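Local coordinates for protein adenylyltransferase VopS (Vibrio parahaemolyticus, PDB 3LET), which transfers AMP from ATP to a threonine of host Rho GTPases, blocking their effector binding and so inhibiting actin assembly in infected cells, at residues A[94-104]-A[116-127]; A[43-54]-A[104-112]. All blocks are in the same frame, centred on the assembly; numbering follows the deposited sequence.

Contact 1. Residues A[94-104]-A[116-127]; sequences LAVRVVKDYGG and RINQMQAVFDME
V98, V99 and Y102 pack against M120, V123 and F124 in a buried helix-helix contact of the all-helical N-terminal part of VopS, where helix 88-102 meets the long helix 113-139. The two run in broadly opposite senses: the axes of 94-102 and 116-127 pass 10.5 Å apart with 129° between their directions. At the middle, V98 and V123 meet tip to tip, and V98 CG1 also slides alongside M120 CG at 3.8 Å. M120 CG touches Y102 CB as well; with CG anti to the carbonyl carbon (chi1 -72°) and the chain straight through the next torsion, SD lies 3.7 Å from V99 CA. M69 and M73 of helix 58-75 touch the same methionine, so a third helix joins this core. Toward the N-terminal end of 94-104, the F124 ring turns its edge to A95, CZ lying 3.8 Å from A95 CA, while L82 of helix 77-86 also touches the ring. Y102 offers a face: V123 CG2 stands almost on the ring normal, 3.9 Å from the centroid, a CH-pi contact. The polar part of the contact lies around Y102 O. R116 NH1 donates to it at 3.0 Å, standing above the carbonyl plane of Y102, while Y102 O lies in the plane of the guanidinium; G104 CA lies over a guanidinium face, and water 1 links Y102 O to Q119 OE1.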
loop_
_atom_site.group_PDB
_atom_site.type_symbol
_atom_site.label_atom_id
_atom_site.label_comp_id
_atom_site.label_asym_id
_atom_site.label_seq_id
_atom_site.Cartn_x
_atom_site.Cartn_y
_atom_site.Cartn_z
ATOM N N LEU A 94 7.483 -6.007 1.702
ATOM C CA LEU A 94 8.301 -4.909 1.222
ATOM C C LEU A 94 9.770 -5.259 1.416
ATOM O O LEU A 94 10.590 -5.019 0.563
ATOM C CB LEU A 94 7.979 -3.598 2.003
ATOM C CG LEU A 94 8.817 -2.389 1.566
ATOM C CD1 LEU A 94 8.762 -2.164 0.064
ATOM C CD2 LEU A 94 8.345 -1.118 2.295
ATOM N N ALA A 95 10.089 -5.783 2.584
ATOM C CA ALA A 95 11.478 -6.082 2.931
ATOM C C ALA A 95 12.059 -7.070 1.896
ATOM O O ALA A 95 13.186 -6.915 1.421
ATOM C CB ALA A 95 11.528 -6.670 4.345
ATOM N N VAL A 96 11.280 -8.089 1.551
ATOM C CA VAL A 96 11.726 -9.072 0.551
ATOM C C VAL A 96 12.039 -8.437 -0.785
ATOM O O VAL A 96 13.045 -8.789 -1.428
ATOM C CB VAL A 96 10.645 -10.159 0.316
ATOM C CG1 VAL A 96 11.065 -11.075 -0.821
ATOM C CG2 VAL A 96 10.438 -10.950 1.612
ATOM N N ARG A 97 11.188 -7.499 -1.229
ATOM C CA ARG A 97 11.410 -6.855 -2.541
ATOM C C ARG A 97 12.613 -5.911 -2.535
ATOM O O ARG A 97 13.350 -5.829 -3.527
ATOM C CB ARG A 97 10.163 -6.058 -2.988
ATOM C CG ARG A 97 8.944 -6.908 -3.237
ATOM C CD ARG A 97 9.244 -8.090 -4.141
ATOM N NE ARG A 97 9.467 -7.688 -5.528
ATOM C CZ ARG A 97 8.552 -7.748 -6.494
ATOM N NH1 ARG A 97 7.326 -8.189 -6.239
ATOM N NH2 ARG A 97 8.870 -7.364 -7.724
ATOM N N VAL A 98 12.824 -5.204 -1.423
ATOM C CA VAL A 98 13.968 -4.308 -1.299
ATOM C C VAL A 98 15.247 -5.140 -1.284
ATOM O O VAL A 98 16.235 -4.791 -1.933
ATOM C CB VAL A 98 13.814 -3.421 -0.041
ATOM C CG1 VAL A 98 15.134 -2.744 0.372
ATOM C CG2 VAL A 98 12.715 -2.344 -0.325
ATOM N N VAL A 99 15.218 -6.255 -0.565
ATOM C CA VAL A 99 16.399 -7.156 -0.517
ATOM C C VAL A 99 16.705 -7.715 -1.899
ATOM O O VAL A 99 17.869 -7.803 -2.321
ATOM C CB VAL A 99 16.166 -8.335 0.453
ATOM C CG1 VAL A 99 17.251 -9.457 0.243
ATOM C CG2 VAL A 99 16.211 -7.834 1.861
ATOM N N LYS A 100 15.667 -8.095 -2.628
ATOM C CA LYS A 100 15.872 -8.575 -3.994
ATOM C C LYS A 100 16.496 -7.494 -4.849
ATOM O O LYS A 100 17.334 -7.787 -5.706
ATOM C CB LYS A 100 14.548 -9.077 -4.622
ATOM C CG LYS A 100 14.112 -10.436 -4.061
ATOM C CD LYS A 100 12.760 -10.888 -4.607
ATOM C CE LYS A 100 12.380 -12.280 -4.101
ATOM N NZ LYS A 100 13.164 -13.357 -4.760
ATOM N N ASP A 101 16.101 -6.243 -4.633
ATOM C CA ASP A 101 16.525 -5.161 -5.529
ATOM C C ASP A 101 17.863 -4.579 -5.141
ATOM O O ASP A 101 18.615 -4.150 -6.006
ATOM C CB ASP A 101 15.506 -4.011 -5.535
ATOM C CG ASP A 101 14.237 -4.359 -6.306
ATOM O OD1 ASP A 101 14.223 -5.434 -6.945
ATOM O OD2 ASP A 101 13.267 -3.559 -6.277
ATOM N N TYR A 102 18.148 -4.547 -3.839
ATOM C CA TYR A 102 19.308 -3.817 -3.324
ATOM C C TYR A 102 20.295 -4.700 -2.566
ATOM O O TYR A 102 21.386 -4.258 -2.237
ATOM C CB TYR A 102 18.847 -2.746 -2.344
ATOM C CG TYR A 102 18.078 -1.621 -2.987
ATOM C CD1 TYR A 102 18.741 -0.544 -3.563
ATOM C CD2 TYR A 102 16.684 -1.627 -2.999
ATOM C CE1 TYR A 102 18.041 0.510 -4.136
ATOM C CE2 TYR A 102 15.964 -0.572 -3.586
ATOM C CZ TYR A 102 16.661 0.488 -4.146
ATOM O OH TYR A 102 15.977 1.526 -4.723
ATOM N N GLY A 103 19.879 -5.919 -2.246
ATOM C CA GLY A 103 20.643 -6.805 -1.375
ATOM C C GLY A 103 21.935 -7.342 -2.002
ATOM O O GLY A 103 22.889 -7.650 -1.296
ATOM N N GLY A 104 21.944 -7.481 -3.320
ATOM C CA GLY A 104 23.144 -7.891 -4.050
ATOM C C GLY A 104 23.427 -9.387 -4.067
ATOM O O GLY A 104 24.518 -9.811 -4.490
ATOM N N ARG A 116 25.452 -3.390 2.288
ATOM C CA ARG A 116 24.100 -3.601 1.749
ATOM C C ARG A 116 23.045 -3.328 2.811
ATOM O O ARG A 116 22.030 -2.733 2.513
ATOM C CB ARG A 116 23.936 -5.032 1.206
ATOM C CG ARG A 116 24.845 -5.348 -0.024
ATOM C CD ARG A 116 24.664 -4.322 -1.141
ATOM N NE ARG A 116 25.537 -4.582 -2.285
ATOM C CZ ARG A 116 25.124 -4.733 -3.542
ATOM N NH1 ARG A 116 23.839 -4.636 -3.856
ATOM N NH2 ARG A 116 26.007 -4.972 -4.499
ATOM N N ILE A 117 23.272 -3.777 4.042
ATOM C CA ILE A 117 22.278 -3.597 5.092
ATOM C C ILE A 117 22.114 -2.105 5.401
ATOM O O ILE A 117 20.986 -1.600 5.604
ATOM C CB ILE A 117 22.650 -4.399 6.339
ATOM C CG1 ILE A 117 22.432 -5.898 6.075
ATOM C CG2 ILE A 117 21.831 -3.957 7.552
ATOM C CD1 ILE A 117 23.177 -6.785 7.049
ATOM N N ASN A 118 23.225 -1.386 5.380
ATOM C CA ASN A 118 23.183 0.051 5.589
ATOM C C ASN A 118 22.457 0.767 4.478
ATOM O O ASN A 118 21.650 1.645 4.741
ATOM C CB ASN A 118 24.604 0.608 5.726
ATOM C CG ASN A 118 25.220 0.279 7.061
ATOM O OD1 ASN A 118 24.559 -0.273 7.937
ATOM N ND2 ASN A 118 26.488 0.629 7.232
ATOM N N GLN A 119 22.729 0.393 3.233
ATOM C CA GLN A 119 22.048 1.000 2.099
ATOM C C GLN A 119 20.551 0.746 2.161
ATOM O O GLN A 119 19.762 1.634 1.868
ATOM C CB GLN A 119 22.612 0.485 0.775
ATOM C CG GLN A 119 24.049 0.952 0.538
ATOM C CD GLN A 119 24.720 0.241 -0.609
ATOM O OE1 GLN A 119 24.561 -0.963 -0.784
ATOM N NE2 GLN A 119 25.486 0.986 -1.399
ATOM N N MET A 120 20.165 -0.469 2.530
ATOM C CA MET A 120 18.745 -0.800 2.606
ATOM C C MET A 120 18.041 -0.083 3.765
ATOM O O MET A 120 16.848 0.215 3.690
ATOM C CB MET A 120 18.547 -2.307 2.661
ATOM C CG MET A 120 18.854 -2.945 1.314
ATOM S SD MET A 120 18.518 -4.695 1.257
ATOM C CE MET A 120 19.569 -5.303 2.562
ATOM N N GLN A 121 18.754 0.208 4.844
ATOM C CA GLN A 121 18.141 1.034 5.891
ATOM C C GLN A 121 17.870 2.430 5.377
ATOM O O GLN A 121 16.876 3.052 5.776
ATOM C CB GLN A 121 19.017 1.100 7.146
ATOM C CG GLN A 121 18.997 -0.212 7.918
ATOM C CD GLN A 121 19.908 -0.197 9.123
ATOM O OE1 GLN A 121 19.531 0.257 10.213
ATOM N NE2 GLN A 121 21.128 -0.672 8.933
ATOM N N ALA A 122 18.732 2.955 4.510
ATOM C CA ALA A 122 18.426 4.262 3.922
ATOM C C ALA A 122 17.198 4.173 3.002
ATOM O O ALA A 122 16.372 5.085 2.975
ATOM C CB ALA A 122 19.655 4.831 3.168
ATOM N N VAL A 123 17.052 3.070 2.262
ATOM C CA VAL A 123 15.877 2.899 1.409
ATOM C C VAL A 123 14.623 2.872 2.288
ATOM O O VAL A 123 13.670 3.568 2.007
ATOM C CB VAL A 123 15.957 1.607 0.558
ATOM C CG1 VAL A 123 14.606 1.309 -0.118
ATOM C CG2 VAL A 123 17.085 1.723 -0.486
ATOM N N PHE A 124 14.649 2.099 3.367
ATOM C CA PHE A 124 13.501 2.016 4.307
ATOM C C PHE A 124 13.212 3.386 4.922
ATOM O O PHE A 124 12.042 3.786 5.058
ATOM C CB PHE A 124 13.813 1.051 5.470
ATOM C CG PHE A 124 13.496 -0.406 5.201
ATOM C CD1 PHE A 124 13.223 -0.869 3.927
ATOM C CD2 PHE A 124 13.489 -1.315 6.251
ATOM C CE1 PHE A 124 12.947 -2.192 3.697
ATOM C CE2 PHE A 124 13.228 -2.655 6.022
ATOM C CZ PHE A 124 12.963 -3.091 4.735
ATOM N N ASP A 125 14.265 4.115 5.323
ATOM C CA ASP A 125 14.069 5.435 5.956
ATOM C C ASP A 125 13.340 6.381 4.993
ATOM O O ASP A 125 12.523 7.236 5.418
ATOM C CB ASP A 125 15.420 6.082 6.299
ATOM C CG ASP A 125 16.008 5.629 7.654
ATOM O OD1 ASP A 125 15.272 5.176 8.546
ATOM O OD2 ASP A 125 17.239 5.780 7.837
ATOM N N MET A 126 13.677 6.299 3.708
ATOM C CA MET A 126 13.029 7.157 2.691
ATOM C C MET A 126 11.567 6.765 2.592
ATOM O O MET A 126 10.683 7.632 2.552
ATOM C CB MET A 126 13.687 7.006 1.311
ATOM C CG MET A 126 15.121 7.533 1.242
ATOM S SD MET A 126 15.182 9.304 1.505
ATOM C CE MET A 126 14.171 9.897 0.148
ATOM N N GLU A 127 11.309 5.472 2.597
ATOM C CA GLU A 127 9.916 5.019 2.499
ATOM C C GLU A 127 9.144 5.506 3.721
ATOM O O GLU A 127 8.047 6.058 3.594
ATOM C CB GLU A 127 9.846 3.503 2.396
ATOM C CG GLU A 127 8.407 2.953 2.294
ATOM C CD GLU A 127 7.707 3.267 0.957
ATOM O OE1 GLU A 127 8.298 3.942 0.092
ATOM O OE2 GLU A 127 6.542 2.822 0.773
HETATM O O HOH W 1 22.341 -1.703 -2.522
#

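Contact 2. Residues A[43-54]-A[104-112]; sequences LNAFAKLDSKMV and GGVAAAQKN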
loop_
_atom_site.group_PDB
_atom_site.type_symbol
_atom_site.label_atom_id
_atom_site.label_comp_id
_atom_site.label_asym_id
_atom_site.label_seq_id
_atom_site.Cartn_x
_atom_site.Cartn_y
_atom_site.Cartn_z
ATOM N N LEU A 43 24.853 -14.334 7.704
ATOM C CA LEU A 43 25.434 -13.547 6.611
ATOM C C LEU A 43 26.945 -13.478 6.730
ATOM O O LEU A 43 27.644 -13.567 5.730
ATOM C CB LEU A 43 24.847 -12.120 6.581
ATOM C CG LEU A 43 23.383 -12.151 6.145
ATOM C CD1 LEU A 43 22.714 -10.818 6.515
ATOM C CD2 LEU A 43 23.262 -12.440 4.644
ATOM N N ASN A 44 27.441 -13.343 7.953
ATOM C CA ASN A 44 28.891 -13.248 8.170
ATOM C C ASN A 44 29.627 -14.537 7.747
ATOM O O ASN A 44 30.819 -14.519 7.420
ATOM C CB ASN A 44 29.161 -12.942 9.624
ATOM C CG ASN A 44 28.852 -11.500 9.978
ATOM O OD1 ASN A 44 28.777 -10.636 9.102
ATOM N ND2 ASN A 44 28.676 -11.233 11.259
ATOM N N ALA A 45 28.900 -15.643 7.733
ATOM C CA ALA A 45 29.454 -16.935 7.316
ATOM C C ALA A 45 29.690 -17.037 5.807
ATOM O O ALA A 45 30.517 -17.841 5.361
ATOM C CB ALA A 45 28.554 -18.073 7.788
ATOM N N PHE A 46 29.003 -16.216 5.018
ATOM C CA PHE A 46 29.111 -16.333 3.557
ATOM C C PHE A 46 30.544 -16.103 3.055
ATOM O O PHE A 46 30.990 -16.787 2.112
ATOM C CB PHE A 46 28.115 -15.392 2.835
ATOM C CG PHE A 46 26.725 -15.989 2.668
ATOM C CD1 PHE A 46 25.953 -16.291 3.773
ATOM C CD2 PHE A 46 26.198 -16.223 1.402
ATOM C CE1 PHE A 46 24.665 -16.833 3.617
ATOM C CE2 PHE A 46 24.911 -16.778 1.227
ATOM C CZ PHE A 46 24.152 -17.094 2.344
ATOM N N ALA A 47 31.271 -15.180 3.699
ATOM C CA ALA A 47 32.637 -14.842 3.275
ATOM C C ALA A 47 33.548 -16.046 3.449
ATOM O O ALA A 47 34.599 -16.163 2.802
ATOM C CB ALA A 47 33.178 -13.645 4.096
ATOM N N LYS A 48 33.137 -16.943 4.331
ATOM C CA LYS A 48 33.960 -18.080 4.709
ATOM C C LYS A 48 33.785 -19.297 3.801
ATOM O O LYS A 48 34.486 -20.302 3.956
ATOM C CB LYS A 48 33.609 -18.463 6.140
ATOM C CG LYS A 48 33.750 -17.289 7.125
ATOM C CD LYS A 48 33.347 -17.709 8.539
ATOM C CE LYS A 48 33.448 -16.550 9.539
ATOM N NZ LYS A 48 34.854 -16.104 9.750
ATOM N N LEU A 49 32.858 -19.222 2.851
ATOM C CA LEU A 49 32.532 -20.366 2.022
ATOM C C LEU A 49 33.572 -20.516 0.940
ATOM O O LEU A 49 34.023 -19.532 0.349
ATOM C CB LEU A 49 31.151 -20.200 1.386
ATOM C CG LEU A 49 30.032 -20.071 2.421
ATOM C CD1 LEU A 49 28.687 -19.915 1.724
ATOM C CD2 LEU A 49 30.025 -21.278 3.354
ATOM N N ASP A 50 33.959 -21.755 0.671
ATOM C CA ASP A 50 34.959 -21.986 -0.367
ATOM C C ASP A 50 34.287 -21.824 -1.728
ATOM O O ASP A 50 33.078 -21.977 -1.841
ATOM C CB ASP A 50 35.610 -23.358 -0.206
ATOM C CG ASP A 50 35.279 -24.293 -1.331
ATOM O OD1 ASP A 50 36.162 -24.519 -2.189
ATOM O OD2 ASP A 50 34.140 -24.798 -1.358
ATOM N N SER A 51 35.059 -21.493 -2.755
ATOM C CA SER A 51 34.482 -21.096 -4.052
ATOM C C SER A 51 33.672 -22.214 -4.709
ATOM O O SER A 51 32.706 -21.963 -5.423
ATOM C CB SER A 51 35.598 -20.684 -5.020
ATOM O OG SER A 51 36.307 -19.557 -4.537
ATOM N N LYS A 52 34.073 -23.455 -4.487
ATOM C CA LYS A 52 33.423 -24.550 -5.195
ATOM C C LYS A 52 32.049 -24.768 -4.587
ATOM O O LYS A 52 31.069 -25.038 -5.274
ATOM C CB LYS A 52 34.256 -25.823 -5.097
ATOM C CG LYS A 52 33.532 -27.079 -5.556
ATOM C CD LYS A 52 34.519 -28.240 -5.622
ATOM C CE LYS A 52 33.880 -29.540 -6.059
ATOM N NZ LYS A 52 34.899 -30.633 -6.062
ATOM N N MET A 53 32.001 -24.637 -3.274
ATOM C CA MET A 53 30.775 -24.780 -2.514
ATOM C C MET A 53 29.776 -23.717 -2.946
ATOM O O MET A 53 28.612 -24.006 -3.198
ATOM C CB MET A 53 31.108 -24.656 -1.037
ATOM C CG MET A 53 30.044 -25.161 -0.127
ATOM S SD MET A 53 28.992 -23.769 0.164
ATOM C CE MET A 53 28.019 -24.381 1.548
ATOM N N VAL A 54 30.247 -22.484 -3.069
ATOM C CA VAL A 54 29.400 -21.387 -3.529
ATOM C C VAL A 54 28.817 -21.663 -4.914
ATOM O O VAL A 54 27.660 -21.352 -5.171
ATOM C CB VAL A 54 30.177 -20.038 -3.502
ATOM C CG1 VAL A 54 29.432 -18.957 -4.251
ATOM C CG2 VAL A 54 30.439 -19.621 -2.047
ATOM N N GLY A 104 21.944 -7.481 -3.320
ATOM C CA GLY A 104 23.144 -7.891 -4.050
ATOM C C GLY A 104 23.427 -9.387 -4.067
ATOM O O GLY A 104 24.518 -9.811 -4.490
ATOM N N GLY A 105 22.470 -10.199 -3.625
ATOM C CA GLY A 105 22.588 -11.656 -3.734
ATOM C C GLY A 105 23.766 -12.290 -3.009
ATOM O O GLY A 105 24.302 -11.754 -2.032
ATOM N N VAL A 106 24.172 -13.461 -3.479
ATOM C CA VAL A 106 25.201 -14.215 -2.786
ATOM C C VAL A 106 26.514 -13.438 -2.806
ATOM O O VAL A 106 27.225 -13.408 -1.815
ATOM C CB VAL A 106 25.385 -15.584 -3.435
ATOM C CG1 VAL A 106 26.613 -16.327 -2.845
ATOM C CG2 VAL A 106 24.126 -16.391 -3.249
ATOM N N ALA A 107 26.835 -12.819 -3.938
ATOM C CA ALA A 107 28.129 -12.158 -4.090
ATOM C C ALA A 107 28.302 -11.025 -3.080
ATOM O O ALA A 107 29.350 -10.870 -2.481
ATOM C CB ALA A 107 28.303 -11.650 -5.511
ATOM N N ALA A 108 27.273 -10.216 -2.885
ATOM C CA ALA A 108 27.350 -9.164 -1.882
ATOM C C ALA A 108 27.349 -9.733 -0.471
ATOM O O ALA A 108 27.986 -9.177 0.400
ATOM C CB ALA A 108 26.217 -8.158 -2.054
ATOM N N ALA A 109 26.648 -10.839 -0.229
ATOM C CA ALA A 109 26.682 -11.453 1.095
ATOM C C ALA A 109 28.105 -11.900 1.443
ATOM O O ALA A 109 28.516 -11.866 2.599
ATOM C CB ALA A 109 25.735 -12.637 1.168
ATOM N N GLN A 110 28.850 -12.340 0.436
ATOM C CA GLN A 110 30.219 -12.787 0.645
ATOM C C GLN A 110 31.133 -11.605 0.902
ATOM O O GLN A 110 32.007 -11.649 1.775
ATOM C CB GLN A 110 30.721 -13.478 -0.618
ATOM C CG GLN A 110 30.163 -14.857 -0.887
ATOM C CD GLN A 110 30.667 -15.358 -2.230
ATOM O OE1 GLN A 110 30.195 -14.942 -3.279
ATOM N NE2 GLN A 110 31.647 -16.219 -2.197
ATOM N N LYS A 111 30.919 -10.547 0.125
ATOM C CA LYS A 111 31.881 -9.443 0.022
ATOM C C LYS A 111 31.645 -8.270 0.979
ATOM O O LYS A 111 32.595 -7.734 1.544
ATOM C CB LYS A 111 31.917 -8.916 -1.417
ATOM C CG LYS A 111 32.701 -9.789 -2.380
ATOM C CD LYS A 111 32.866 -9.102 -3.720
ATOM C CE LYS A 111 34.069 -9.632 -4.478
ATOM N NZ LYS A 111 34.371 -8.803 -5.677
ATOM N N ASN A 112 30.402 -7.822 1.137
ATOM C CA ASN A 112 30.171 -6.662 1.982
ATOM C C ASN A 112 28.734 -6.563 2.472
ATOM O O ASN A 112 28.021 -5.611 2.123
ATOM C CB ASN A 112 30.544 -5.381 1.217
ATOM C CG ASN A 112 29.540 -5.030 0.105
ATOM O OD1 ASN A 112 28.802 -5.886 -0.390
ATOM N ND2 ASN A 112 29.517 -3.757 -0.283
HETATM O O HOH W 2 29.877 -12.611 4.707
HETATM O O HOH W 3 32.911 -16.977 0.177
#
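F46, just beyond helix 39-45, packs its side chain on the short helix 105-111. Its CB rests 3.6 Å from A109 O, and CD2 lies 3.6 Å from A109 CB. The same CD2 is also the ring atom nearest V106 CG1, which sits at the ring edge, near its plane; A65 of helix 58-75 touches the phenylalanine too. V106 reaches on to V54, their CG1 methyls passing each other from opposite directions, so helix 51-56 joins the same small cluster. Q110 lies next to it. From its CB the chain turns to CG, anti to the carbonyl carbon (chi1 -74°), which packs 3.7 Å from F46 O. Extended beyond CG, it carries the amide out through CD to V54, NE2 lying 3.6 Å from V54 CG2. At this tip NE2 also donates to water 3, which is within hydrogen-bonding distance of F46 O and L49 O. A47 comes so near that its CB is 3.3 Å from Q110 O. Water 2 provides a second bridge, giving hydrogen bonds to L43 O and A109 O, both at 2.6 Å, and accepting a weak one from A47 N. This is a short connection between two helices, ended by D50 as N-cap of helix 51-56, packed on helix 105-111 through apolar side chains and bridging waters, within the all-helical N-terminal part of VopS.

In the fold
Contacts 1 and 2 lie about 18 Å apart, centre to centre, both in the helical N-terminal domain of VopS. Along the chain their segments alternate: 43-54, then 94-104, 104-112 and 116-127. G104 belongs to both, and helices 88-102, 105-111 and 113-139 follow one another, so the short helix of contact 2 is the connection between the two helices paired in contact 1. The contacts also touch directly: A108 CB packs on G103 O and R116 NE, and I117 meets L43. Helix 58-75 touches side chains from both. The result is one continuous helical region, with contact 2 farther from the chain's centre than contact 1.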